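Side-chain contacts in FAA hydrolase family protein (Pseudomonas aeruginosa, PDB 6J5Y), which probably hydrolyses fumarylpyruvate to fumarate and pyruvate, and is seen here holding a manganese ion and pyruvate: residues R215-G218 with G224-S227; E182-L187 with F191-G196; L68-P73 with S139-P144. One frame throughout, in Å; residues are numbered along the deposited sequence.

Interaction 1: R215-G218 with G224-S227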
loop_
_atom_site.group_PDB
_atom_site.type_symbol
_atom_site.label_atom_id
_atom_site.label_comp_id
_atom_site.label_asym_id
_atom_site.label_seq_id
_atom_site.Cartn_x
_atom_site.Cartn_y
_atom_site.Cartn_z
ATOM N N ARG A 215 -0.534 3.357 18.638
ATOM C CA ARG A 215 0.715 3.222 17.856
ATOM C C ARG A 215 0.609 1.938 17.038
ATOM O O ARG A 215 0.174 0.919 17.603
ATOM C CB ARG A 215 1.909 3.159 18.812
ATOM C CG ARG A 215 3.077 4.069 18.460
ATOM C CD ARG A 215 3.940 4.314 19.686
ATOM N NE ARG A 215 5.041 3.369 19.843
ATOM C CZ ARG A 215 5.549 2.970 21.006
ATOM N NH1 ARG A 215 6.566 2.127 21.027
ATOM N NH2 ARG A 215 5.028 3.385 22.149
ATOM N N MET A 216 1.026 1.981 15.776
ATOM C CA MET A 216 1.051 0.823 14.848
ATOM C C MET A 216 2.514 0.536 14.515
ATOM O O MET A 216 3.272 1.517 14.378
ATOM C CB MET A 216 0.317 1.138 13.542
ATOM C CG MET A 216 -1.196 1.179 13.662
ATOM S SD MET A 216 -1.960 1.947 12.194
ATOM C CE MET A 216 -1.638 3.684 12.494
ATOM N N LEU A 217 2.884 -0.743 14.360
ATOM C CA LEU A 217 4.201 -1.126 13.786
ATOM C C LEU A 217 3.981 -2.250 12.769
ATOM O O LEU A 217 3.563 -3.342 13.148
ATOM C CB LEU A 217 5.150 -1.532 14.910
ATOM C CG LEU A 217 6.620 -1.692 14.520
ATOM C CD1 LEU A 217 7.244 -0.352 14.169
ATOM C CD2 LEU A 217 7.390 -2.379 15.640
ATOM N N GLY A 218 4.232 -1.957 11.505
ATOM C CA GLY A 218 4.222 -2.952 10.436
ATOM C C GLY A 218 5.630 -3.401 10.139
ATOM O O GLY A 218 6.559 -2.647 10.402
ATOM N N GLY A 224 12.403 -4.184 6.706
ATOM C CA GLY A 224 12.330 -3.405 7.949
ATOM C C GLY A 224 10.888 -3.129 8.356
ATOM O O GLY A 224 10.007 -3.944 8.067
ATOM N N GLU A 225 10.672 -1.974 8.970
ATOM C CA GLU A 225 9.488 -1.685 9.810
ATOM C C GLU A 225 8.894 -0.329 9.418
ATOM O O GLU A 225 9.602 0.505 8.821
ATOM C CB GLU A 225 9.927 -1.694 11.271
ATOM C CG GLU A 225 10.878 -0.549 11.592
ATOM C CD GLU A 225 12.346 -0.794 11.263
ATOM O OE1 GLU A 225 13.023 -1.387 12.134
ATOM O OE2 GLU A 225 12.808 -0.420 10.138
ATOM N N LEU A 226 7.648 -0.107 9.811
ATOM C CA LEU A 226 6.901 1.151 9.563
ATOM C C LEU A 226 6.167 1.520 10.847
ATOM O O LEU A 226 5.229 0.793 11.187
ATOM C CB LEU A 226 5.926 0.919 8.400
ATOM C CG LEU A 226 5.012 2.088 8.050
ATOM C CD1 LEU A 226 5.830 3.299 7.671
ATOM C CD2 LEU A 226 4.070 1.706 6.925
ATOM N N SER A 227 6.611 2.561 11.552
ATOM C CA SER A 227 6.012 3.043 12.827
ATOM C C SER A 227 5.118 4.275 12.598
ATOM O O SER A 227 5.604 5.328 12.133
ATOM C CB SER A 227 7.090 3.317 13.844
ATOM O OG SER A 227 6.549 3.811 15.057
#
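The flat groups that meet here are the peptide units of Gly218 and Leu226. They exchange two hydrogen bonds. Gly218 N donates to Leu226 O at 2.9 Å, and Leu226 N donates to Gly218 O at 2.8 Å. Each oxygen also receives a CA-H. Leu217 CA lies 3.4 Å from Leu226 O, and Glu225 CA lies 3.1 Å from Gly218 O. This is the ladder of an antiparallel beta hairpin, with Gly218 and Leu226 as a hydrogen-bonded pair.

Leu217 and Ser227 form the next pair, a non-hydrogen-bonded one, and share one face of the sheet. Leu217 CG stands opposite the backbone N (chi1 -169°). Its CD1 branch reaches across to Ser227 CB at 3.7 Å, touching the carbon and not the hydroxyl. Ser227 OG is hydrogen-bonded to Thr67 OG1. The same CD1 brushes Glu225 CB at 4.2 Å. Beyond CB the Glu225 chain bends and turns its carboxylate off the hairpin partner.

On the other face Leu226 has no side chain opposite it, because its partner is Gly218. It packs against Val110 and Leu112 of strand 105-116, which lies in the larger sheet. The hairpin of strands 215-220 and 225-231 forms two inner strands of a five-stranded sheet, between strand 158-163 beside 215-220 and strand 67-71 beside 225-231.

Interaction 2: E182-L187 with F191-G196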
loop_
_atom_site.group_PDB
_atom_site.type_symbol
_atom_site.label_atom_id
_atom_site.label_comp_id
_atom_site.label_asym_id
_atom_site.label_seq_id
_atom_site.Cartn_x
_atom_site.Cartn_y
_atom_site.Cartn_z
ATOM N N GLU A 182 1.791 -11.276 -11.279
ATOM C CA GLU A 182 0.397 -11.235 -11.768
ATOM C C GLU A 182 -0.192 -9.815 -11.668
ATOM O O GLU A 182 -0.887 -9.398 -12.629
ATOM C CB GLU A 182 -0.426 -12.211 -10.945
ATOM C CG GLU A 182 -0.252 -13.653 -11.365
ATOM C CD GLU A 182 -0.728 -14.624 -10.307
ATOM O OE1 GLU A 182 -0.302 -14.478 -9.154
ATOM O OE2 GLU A 182 -1.535 -15.497 -10.628
ATOM N N THR A 183 -0.014 -9.124 -10.537
ATOM C CA THR A 183 -0.635 -7.784 -10.313
ATOM C C THR A 183 -0.034 -6.806 -11.329
ATOM O O THR A 183 -0.769 -5.983 -11.884
ATOM C CB THR A 183 -0.523 -7.301 -8.854
ATOM O OG1 THR A 183 0.838 -7.067 -8.505
ATOM C CG2 THR A 183 -1.115 -8.263 -7.854
ATOM N N VAL A 184 1.276 -6.865 -11.562
ATOM C CA VAL A 184 1.945 -5.975 -12.555
ATOM C C VAL A 184 1.423 -6.288 -13.965
ATOM O O VAL A 184 1.050 -5.349 -14.655
ATOM C CB VAL A 184 3.472 -6.103 -12.447
ATOM C CG1 VAL A 184 4.204 -5.509 -13.635
ATOM C CG2 VAL A 184 3.958 -5.521 -11.130
ATOM N N SER A 185 1.402 -7.558 -14.383
ATOM C CA SER A 185 0.831 -7.986 -15.683
ATOM C C SER A 185 -0.597 -7.473 -15.791
ATOM O O SER A 185 -0.904 -6.825 -16.794
ATOM C CB SER A 185 0.854 -9.487 -15.895
ATOM O OG SER A 185 2.164 -9.896 -16.197
ATOM N N TYR A 186 -1.442 -7.738 -14.801
ATOM C CA TYR A 186 -2.899 -7.463 -14.970
ATOM C C TYR A 186 -3.153 -5.949 -14.943
ATOM O O TYR A 186 -3.901 -5.452 -15.781
ATOM C CB TYR A 186 -3.738 -8.297 -14.005
ATOM C CG TYR A 186 -3.546 -9.785 -14.153
ATOM C CD1 TYR A 186 -3.014 -10.338 -15.310
ATOM C CD2 TYR A 186 -3.900 -10.653 -13.140
ATOM C CE1 TYR A 186 -2.841 -11.704 -15.451
ATOM C CE2 TYR A 186 -3.752 -12.026 -13.268
ATOM C CZ TYR A 186 -3.197 -12.553 -14.419
ATOM O OH TYR A 186 -3.005 -13.900 -14.544
ATOM N N LEU A 187 -2.527 -5.215 -14.033
ATOM C CA LEU A 187 -2.595 -3.728 -14.003
ATOM C C LEU A 187 -2.232 -3.179 -15.385
ATOM O O LEU A 187 -2.928 -2.251 -15.885
ATOM C CB LEU A 187 -1.620 -3.256 -12.921
ATOM C CG LEU A 187 -1.906 -1.981 -12.141
ATOM C CD1 LEU A 187 -3.363 -1.832 -11.690
ATOM C CD2 LEU A 187 -0.961 -1.948 -10.947
ATOM N N PHE A 191 -3.806 0.038 -17.771
ATOM C CA PHE A 191 -3.029 1.301 -17.693
ATOM C C PHE A 191 -1.621 1.030 -18.220
ATOM O O PHE A 191 -1.081 -0.074 -17.975
ATOM C CB PHE A 191 -2.914 1.801 -16.247
ATOM C CG PHE A 191 -4.197 1.816 -15.453
ATOM C CD1 PHE A 191 -5.083 2.889 -15.537
ATOM C CD2 PHE A 191 -4.527 0.752 -14.623
ATOM C CE1 PHE A 191 -6.263 2.895 -14.806
ATOM C CE2 PHE A 191 -5.704 0.758 -13.900
ATOM C CZ PHE A 191 -6.573 1.826 -13.996
ATOM N N GLU A 192 -1.000 2.012 -18.869
ATOM C CA GLU A 192 0.448 1.924 -19.163
ATOM C C GLU A 192 1.218 2.162 -17.858
ATOM O O GLU A 192 1.171 3.262 -17.320
ATOM C CB GLU A 192 0.875 2.940 -20.218
ATOM C CG GLU A 192 2.333 2.787 -20.581
ATOM C CD GLU A 192 2.837 3.797 -21.588
ATOM O OE1 GLU A 192 2.070 4.716 -21.935
ATOM O OE2 GLU A 192 3.996 3.689 -21.980
ATOM N N LEU A 193 1.958 1.173 -17.365
ATOM C CA LEU A 193 2.757 1.400 -16.144
ATOM C C LEU A 193 3.963 2.245 -16.547
ATOM O O LEU A 193 4.366 2.193 -17.705
ATOM C CB LEU A 193 3.154 0.071 -15.504
ATOM C CG LEU A 193 1.984 -0.822 -15.108
ATOM C CD1 LEU A 193 2.483 -2.059 -14.378
ATOM C CD2 LEU A 193 0.967 -0.064 -14.261
ATOM N N ARG A 194 4.432 3.086 -15.646
ATOM C CA ARG A 194 5.593 3.975 -15.917
ATOM C C ARG A 194 6.489 3.968 -14.695
ATOM O O ARG A 194 6.038 3.646 -13.589
ATOM C CB ARG A 194 5.110 5.403 -16.219
ATOM C CG ARG A 194 4.272 5.526 -17.480
ATOM C CD ARG A 194 5.060 5.283 -18.744
ATOM N NE ARG A 194 6.068 6.326 -18.883
ATOM C CZ ARG A 194 7.273 6.164 -19.409
ATOM N NH1 ARG A 194 7.691 4.970 -19.795
ATOM N NH2 ARG A 194 8.091 7.197 -19.491
ATOM N N PRO A 195 7.769 4.386 -14.844
ATOM C CA PRO A 195 8.662 4.483 -13.699
ATOM C C PRO A 195 8.052 5.469 -12.699
ATOM O O PRO A 195 7.499 6.468 -13.132
ATOM C CB PRO A 195 10.008 4.948 -14.283
ATOM C CG PRO A 195 9.912 4.572 -15.748
ATOM C CD PRO A 195 8.443 4.736 -16.109
ATOM N N GLY A 196 8.131 5.142 -11.404
ATOM C CA GLY A 196 7.579 5.967 -10.319
ATOM C C GLY A 196 6.283 5.407 -9.775
ATOM O O GLY A 196 5.910 5.790 -8.655
#
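Phe191 and Leu193 both carry CG beside the backbone N and anti to the carbonyl carbon, with chi1 at -47° and -59°. From the loop these torsions set the Phe191 ring beside Leu187, and both methyls of Leu193 against the helix. The motif is the C-terminal end of helix 180-190 with the chain turning back to cover it.

Leu193 points at the helix, and its two branches have different partners. Leu193 CD1 lies 3.6 Å from Val184 O, and Val184 CG1 is close by at 3.9 Å. CD2 meets Leu187 CG at 4.1 Å, and here the two leucines lie at about a right angle. Val184 and Leu187 are one turn apart, so a single loop residue spans that turn. Leu187 also serves Phe191, since its CD1 sits 4.1 Å from CD2 of that ring.

Tyr27 of strand 26-30 touches Leu187 and Leu193, and its ring meets the Phe191 ring. Phe51 of strand 50-54 packs on Leu187 as well. The helix end and its loop are thus seated on neighbouring strands of the larger sheet. A backbone hydrogen bond between Leu193 and Gly93 ties down the loop.

One polar bond crosses the contact. Phe191 N donates to Leu187 O at 3.1 Å, with an N-H...O angle of 139°. It keeps the i to i+4 spacing of the helix, although Phe191 itself has extended backbone angles. That same oxygen, Leu187 O, lies 3.6 Å from CD2 of the Phe191 ring, which it approaches obliquely.

Interaction 3: L68-P73 with S139-P144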
loop_
_atom_site.group_PDB
_atom_site.type_symbol
_atom_site.label_atom_id
_atom_site.label_comp_id
_atom_site.label_asym_id
_atom_site.label_seq_id
_atom_site.Cartn_x
_atom_site.Cartn_y
_atom_site.Cartn_z
ATOM N N LEU A 68 5.707 8.223 12.367
ATOM C CA LEU A 68 4.841 9.221 11.714
ATOM C C LEU A 68 3.716 9.569 12.676
ATOM O O LEU A 68 3.019 8.636 13.158
ATOM C CB LEU A 68 4.279 8.675 10.404
ATOM C CG LEU A 68 3.323 9.617 9.682
ATOM C CD1 LEU A 68 4.055 10.886 9.242
ATOM C CD2 LEU A 68 2.679 8.908 8.484
ATOM N N GLU A 69 3.525 10.861 12.891
ATOM C CA GLU A 69 2.423 11.402 13.721
ATOM C C GLU A 69 1.289 11.666 12.749
ATOM O O GLU A 69 1.377 12.660 12.027
ATOM C CB GLU A 69 2.854 12.659 14.477
ATOM C CG GLU A 69 4.080 12.457 15.354
ATOM C CD GLU A 69 3.934 11.519 16.544
ATOM O OE1 GLU A 69 2.794 11.344 17.063
ATOM O OE2 GLU A 69 4.975 10.930 16.944
ATOM N N LEU A 70 0.301 10.773 12.717
ATOM C CA LEU A 70 -0.751 10.750 11.678
ATOM C C LEU A 70 -2.081 11.217 12.267
ATOM O O LEU A 70 -2.653 10.491 13.095
ATOM C CB LEU A 70 -0.862 9.329 11.130
ATOM C CG LEU A 70 -1.729 9.182 9.879
ATOM C CD1 LEU A 70 -1.386 10.248 8.851
ATOM C CD2 LEU A 70 -1.594 7.804 9.268
ATOM N N ALA A 71 -2.580 12.366 11.801
ATOM C CA ALA A 71 -3.796 13.025 12.316
ATOM C C ALA A 71 -4.995 12.151 11.970
ATOM O O ALA A 71 -5.118 11.717 10.822
ATOM C CB ALA A 71 -3.923 14.441 11.768
ATOM N N TYR A 72 -5.838 11.842 12.945
ATOM C CA TYR A 72 -7.087 11.098 12.675
ATOM C C TYR A 72 -7.834 11.855 11.580
ATOM O O TYR A 72 -7.937 13.072 11.638
ATOM C CB TYR A 72 -7.898 10.963 13.963
ATOM C CG TYR A 72 -9.038 9.988 13.867
ATOM C CD1 TYR A 72 -8.848 8.652 14.167
ATOM C CD2 TYR A 72 -10.307 10.396 13.501
ATOM C CE1 TYR A 72 -9.903 7.749 14.144
ATOM C CE2 TYR A 72 -11.368 9.506 13.456
ATOM C CZ TYR A 72 -11.156 8.167 13.746
ATOM O OH TYR A 72 -12.172 7.240 13.674
ATOM N N PRO A 73 -8.328 11.204 10.511
ATOM C CA PRO A 73 -8.929 11.941 9.401
ATOM C C PRO A 73 -10.343 12.485 9.672
ATOM O O PRO A 73 -10.976 12.081 10.648
ATOM C CB PRO A 73 -8.949 10.915 8.263
ATOM C CG PRO A 73 -8.937 9.573 8.958
ATOM C CD PRO A 73 -8.217 9.760 10.265
ATOM N N SER A 139 -3.145 9.136 3.327
ATOM C CA SER A 139 -3.814 7.815 3.429
ATOM C C SER A 139 -2.839 6.686 3.104
ATOM O O SER A 139 -3.277 5.517 3.202
ATOM C CB SER A 139 -5.033 7.740 2.549
ATOM O OG SER A 139 -4.709 7.856 1.179
ATOM N N ALA A 140 -1.573 6.985 2.786
ATOM C CA ALA A 140 -0.586 5.951 2.388
ATOM C C ALA A 140 0.778 6.193 3.005
ATOM O O ALA A 140 1.725 6.506 2.290
ATOM C CB ALA A 140 -0.476 5.843 0.885
ATOM N N PRO A 141 0.939 5.948 4.325
ATOM C CA PRO A 141 2.272 5.864 4.919
ATOM C C PRO A 141 3.097 4.728 4.296
ATOM O O PRO A 141 2.569 3.666 4.001
ATOM C CB PRO A 141 1.962 5.612 6.405
ATOM C CG PRO A 141 0.563 6.194 6.588
ATOM C CD PRO A 141 -0.131 5.740 5.320
ATOM N N ILE A 142 4.395 4.948 4.146
ATOM C CA ILE A 142 5.303 3.952 3.520
ATOM C C ILE A 142 6.716 4.106 4.090
ATOM O O ILE A 142 7.111 5.246 4.375
ATOM C CB ILE A 142 5.272 4.129 1.990
ATOM C CG1 ILE A 142 5.988 2.989 1.279
ATOM C CG2 ILE A 142 5.842 5.486 1.588
ATOM C CD1 ILE A 142 5.829 3.038 -0.224
ATOM N N GLY A 143 7.432 2.985 4.234
ATOM C CA GLY A 143 8.817 2.960 4.717
ATOM C C GLY A 143 9.802 3.254 3.592
ATOM O O GLY A 143 9.401 3.452 2.443
ATOM N N PRO A 144 11.118 3.228 3.896
ATOM C CA PRO A 144 12.159 3.270 2.875
ATOM C C PRO A 144 12.003 2.196 1.789
ATOM O O PRO A 144 11.475 1.121 2.032
ATOM C CB PRO A 144 13.475 3.087 3.648
ATOM C CG PRO A 144 13.079 2.675 5.041
ATOM C CD PRO A 144 11.676 3.184 5.255
#
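Pro141 meets Leu68 and Leu70 through the CB-CG side of its ring, with CG touching both, and this is where the contact is tight. Leu70 CD2 lies 3.8 Å from Pro141 CG. Leu68 CD2 lies 3.9 Å from that CG and also touches the ring at CB. Both leucines hold CG anti to the backbone N (chi1 178° for Leu68 and -170° for Leu70). These torsions direct both side chains at the proline, and in each the CD2 methyl makes the touch. Each side chain crosses the proline at about a right angle.

The backbones stay well apart, with Leu68 CA and Pro141 CA 8.0 Å from each other. No hydrogen bond joins the segments, and the total buried surface is small, 101 Å². The loose side belongs to Glu69 and Ala71, which are exposed and take no part. Glu69 OE2 instead makes a salt bridge to Arg229 NH1 on the adjacent strand 225-231.

Pro141 also packs on Leu112 and Met114 of strand 105-116, while Val228 touches both leucines. The contact thus joins the edge strand of the five-stranded sheet to strand 140-147 of the larger one. Such apolar packing between two sheets is consistent with the mixed beta-sandwich roll of the FAH family.

In the fold
Interactions 1 and 3 are neighbours, with centres 10 Å apart. Strands 67-71 and 225-231 lie side by side in one sheet, and Ser227 O is 2.9 Å from Leu68 N, a probable hydrogen bond. Leu226 CD2 also packs 3.8 Å from Pro141 O. Interaction 2 lies on the opposite side of the chain's centre, its centre 27 Å from that of interaction 1 and 24 Å from that of interaction 3. None of the three reaches the manganese site of Glu82, Glu84 and Asp113. The side chains of Pro141, Leu226 and Leu187 are about 11, 12 and 13 Å from the metal. Leu187 is also about 13 Å from the bound pyruvate.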